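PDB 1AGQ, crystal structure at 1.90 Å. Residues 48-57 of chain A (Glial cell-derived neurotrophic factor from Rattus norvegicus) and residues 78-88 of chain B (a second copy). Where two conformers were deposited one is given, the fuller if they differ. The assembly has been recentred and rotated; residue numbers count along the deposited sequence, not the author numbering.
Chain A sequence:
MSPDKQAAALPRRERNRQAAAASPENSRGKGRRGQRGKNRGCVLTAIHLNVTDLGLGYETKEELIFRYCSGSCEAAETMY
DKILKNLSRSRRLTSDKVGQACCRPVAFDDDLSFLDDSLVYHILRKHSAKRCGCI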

# COMPACT_ATOMS: atom_id res chain seq x y z
N HIS A 48 9.44 35.30 -4.58
CA HIS A 48 9.15 35.77 -5.92
C HIS A 48 10.02 34.98 -6.86
O HIS A 48 11.25 34.95 -6.74
CB HIS A 48 9.45 37.28 -5.99
CG HIS A 48 9.25 37.88 -7.35
ND1 HIS A 48 9.70 39.14 -7.67
CD2 HIS A 48 8.67 37.39 -8.47
CE1 HIS A 48 9.41 39.40 -8.94
NE2 HIS A 48 8.79 38.35 -9.45
N LEU A 49 9.38 34.25 -7.77
CA LEU A 49 10.13 33.44 -8.71
C LEU A 49 9.61 33.66 -10.14
O LEU A 49 8.52 34.20 -10.35
CB LEU A 49 9.94 31.94 -8.39
CG LEU A 49 10.40 31.39 -7.03
CD1 LEU A 49 9.94 29.92 -6.88
CD2 LEU A 49 11.91 31.51 -6.96
N ASN A 50 10.39 33.20 -11.09
CA ASN A 50 9.99 33.19 -12.49
C ASN A 50 9.39 31.78 -12.67
O ASN A 50 9.77 30.87 -11.96
CB ASN A 50 11.22 33.32 -13.37
CG ASN A 50 11.95 34.62 -13.14
OD1 ASN A 50 11.32 35.65 -12.98
ND2 ASN A 50 13.28 34.56 -13.05
N VAL A 51 8.46 31.59 -13.60
CA VAL A 51 7.94 30.25 -13.78
C VAL A 51 9.10 29.30 -14.14
O VAL A 51 9.10 28.11 -13.80
CB VAL A 51 6.85 30.24 -14.87
CG1 VAL A 51 6.67 28.82 -15.41
CG2 VAL A 51 5.56 30.74 -14.29
N THR A 52 10.12 29.83 -14.81
CA THR A 52 11.26 29.01 -15.18
C THR A 52 12.05 28.48 -13.96
O THR A 52 12.84 27.55 -14.08
CB THR A 52 12.23 29.78 -16.09
OG1 THR A 52 12.58 31.02 -15.46
CG2 THR A 52 11.57 30.07 -17.44
N ASP A 53 11.83 29.07 -12.79
CA ASP A 53 12.54 28.62 -11.58
C ASP A 53 11.87 27.38 -11.00
O ASP A 53 12.46 26.69 -10.19
CB ASP A 53 12.51 29.70 -10.50
CG ASP A 53 13.37 30.89 -10.83
OD1 ASP A 53 14.51 30.67 -11.29
OD2 ASP A 53 12.91 32.03 -10.62
N LEU A 54 10.63 27.11 -11.41
CA LEU A 54 9.88 25.96 -10.90
C LEU A 54 10.45 24.60 -11.32
O LEU A 54 10.12 23.57 -10.72
CB LEU A 54 8.43 26.10 -11.32
CG LEU A 54 7.86 27.46 -10.88
CD1 LEU A 54 6.42 27.57 -11.34
CD2 LEU A 54 7.92 27.57 -9.34
N GLY A 55 11.33 24.62 -12.33
CA GLY A 55 11.98 23.42 -12.83
C GLY A 55 11.05 22.49 -13.59
O GLY A 55 11.31 21.28 -13.69
N LEU A 56 9.96 23.04 -14.12
CA LEU A 56 8.96 22.24 -14.83
C LEU A 56 9.23 22.07 -16.32
O LEU A 56 8.47 21.42 -17.03
CB LEU A 56 7.57 22.83 -14.63
CG LEU A 56 7.12 23.00 -13.17
CD1 LEU A 56 5.73 23.62 -13.12
CD2 LEU A 56 7.13 21.66 -12.48
N GLY A 57 10.32 22.66 -16.79
CA GLY A 57 10.70 22.55 -18.18
C GLY A 57 10.06 23.51 -19.16
O GLY A 57 10.24 23.35 -20.36
N THR B 78 2.17 15.86 -5.84
CA THR B 78 1.48 17.09 -6.19
C THR B 78 2.43 18.02 -6.92
O THR B 78 3.66 17.84 -6.88
CB THR B 78 0.97 17.80 -4.91
OG1 THR B 78 2.09 18.36 -4.20
CG2 THR B 78 0.26 16.80 -3.99
N MET B 79 1.86 19.01 -7.59
CA MET B 79 2.66 20.00 -8.31
C MET B 79 3.53 20.72 -7.27
O MET B 79 4.69 21.04 -7.50
CB MET B 79 1.73 21.01 -8.97
CG MET B 79 2.47 22.08 -9.72
SD MET B 79 3.75 21.34 -10.73
CE MET B 79 2.91 21.26 -12.32
N TYR B 80 2.92 21.00 -6.13
CA TYR B 80 3.60 21.68 -5.03
C TYR B 80 4.87 20.96 -4.60
O TYR B 80 5.95 21.57 -4.50
CB TYR B 80 2.61 21.81 -3.87
CG TYR B 80 3.21 22.43 -2.62
CD1 TYR B 80 3.41 23.81 -2.53
CD2 TYR B 80 3.53 21.64 -1.52
CE1 TYR B 80 3.93 24.39 -1.35
CE2 TYR B 80 4.05 22.19 -0.36
CZ TYR B 80 4.25 23.56 -0.28
OH TYR B 80 4.75 24.08 0.89
N ASP B 81 4.78 19.65 -4.36
CA ASP B 81 5.92 18.88 -3.93
C ASP B 81 7.00 18.74 -5.00
O ASP B 81 8.17 18.65 -4.68
CB ASP B 81 5.45 17.51 -3.46
CG ASP B 81 4.78 17.59 -2.11
OD1 ASP B 81 5.41 18.16 -1.19
OD2 ASP B 81 3.64 17.11 -1.96
N LYS B 82 6.59 18.72 -6.26
CA LYS B 82 7.54 18.63 -7.36
C LYS B 82 8.37 19.90 -7.36
O LYS B 82 9.59 19.88 -7.55
CB LYS B 82 6.80 18.50 -8.70
CG LYS B 82 6.34 17.07 -9.03
CD LYS B 82 5.58 17.01 -10.34
CE LYS B 82 4.95 15.64 -10.55
NZ LYS B 82 3.64 15.54 -9.84
N ILE B 83 7.68 21.02 -7.15
CA ILE B 83 8.33 22.32 -7.12
C ILE B 83 9.31 22.41 -5.96
O ILE B 83 10.44 22.87 -6.12
CB ILE B 83 7.27 23.43 -7.03
CG1 ILE B 83 6.51 23.50 -8.36
CG2 ILE B 83 7.95 24.81 -6.72
CD1 ILE B 83 5.39 24.50 -8.38
N LEU B 84 8.91 21.94 -4.78
CA LEU B 84 9.81 21.94 -3.62
C LEU B 84 11.10 21.15 -3.89
O LEU B 84 12.19 21.58 -3.51
CB LEU B 84 9.06 21.34 -2.40
CG LEU B 84 8.07 22.26 -1.70
CD1 LEU B 84 7.57 21.60 -0.42
CD2 LEU B 84 8.72 23.59 -1.36
N LYS B 85 10.96 20.00 -4.54
CA LYS B 85 12.09 19.15 -4.85
C LYS B 85 12.98 19.93 -5.79
O LYS B 85 14.20 19.94 -5.64
CB LYS B 85 11.61 17.88 -5.56
CG LYS B 85 12.01 16.57 -4.90
CD LYS B 85 11.08 15.43 -5.35
CE LYS B 85 10.45 14.71 -4.16
NZ LYS B 85 9.07 15.20 -3.84
N ASN B 86 12.37 20.61 -6.76
CA ASN B 86 13.18 21.38 -7.72
C ASN B 86 13.88 22.60 -7.08
O ASN B 86 15.04 22.90 -7.40
CB ASN B 86 12.30 21.83 -8.89
CG ASN B 86 11.77 20.65 -9.72
OD1 ASN B 86 12.31 19.55 -9.68
ND2 ASN B 86 10.69 20.89 -10.48
N LEU B 87 13.19 23.30 -6.19
CA LEU B 87 13.80 24.47 -5.55
C LEU B 87 14.90 24.07 -4.60
O LEU B 87 15.85 24.84 -4.35
CB LEU B 87 12.74 25.29 -4.82
CG LEU B 87 11.69 25.87 -5.77
CD1 LEU B 87 10.62 26.60 -4.95
CD2 LEU B 87 12.36 26.82 -6.79
N SER B 88 14.80 22.86 -4.06
CA SER B 88 15.85 22.40 -3.15
C SER B 88 17.09 22.06 -3.97
O SER B 88 18.22 22.40 -3.59
CB SER B 88 15.35 21.16 -2.35
OG SER B 88 16.42 20.57 -1.64

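The apolar centre of this contact is built by leucines of chain A against one flank of a helix in chain B. Leu A54 lies closest in register to Ile B83, with 5.5 Å between their CA atoms, and the side chains touch where Leu A54 CD2 comes within 3.8 Å of Ile B83 CG2. Both residues are buried, and neither CA-to-CB bond aims directly at the partner stretch: each points sideways, and the contact is made between methyl groups. Leu A54 adopts the m, t rotamer, as does Ile B83.

Two further apolar pairs extend this centre along the helix. Leu A49, in the strand, points toward chain B and places its CD1 3.9 Å from Leu B87 CD1. Leu A56, in the loop beyond Leu A54, starts sideways but its end comes nearer, bringing its CD1 to 3.8 Å from Met B79 CE. Met B79, Ile B83 and Leu B87 are spaced four residues apart, close to one helical turn each, which is why a single face of the helix can offer all three. The backbone hydrogen bonds Ile B83 N to Met B79 O (3.0 Å) and Leu B87 N to Ile B83 O (2.8 Å) hold that spacing.

Between the strand and the loop, the chain A backbone passes through a short 3-10 segment, residues 51-53. Asp A53 N donates to Asn A50 O at 2.9 Å, and Asp A53 OD2 in turn accepts from Asn A50 N at 2.8 Å with an angle of 171°, so the carboxylate is engaged within its own chain and its end leads away from chain B. What Asp A53 presents to the helix is its carbonyl: Asp A53 O lies 3.4 Å from Leu B87 CD2, a contact without a hydrogen bond.

At the polar edge, Asn B86 points toward chain A and supplies the one hydrogen bond between the stretches, from Asn B86 ND2 to Leu A54 O, at 2.8 Å and 160°. The amide thus satisfies a carbonyl just beside the apolar centre. Gly A55 O also lies near, 3.3 Å from Asn B86 ND2, but the angle is too poor for a bond. Gly A55 suits this close approach: an ideal CB there would sit 2.9 Å from Asn B86 ND2, a clash, and its phi of 71° independently favours glycine. In all, the two stretches bury 371 Å², counting both sides, with most of the area coming from leucine, isoleucine and methionine residues, and with a single directed bond at their margin.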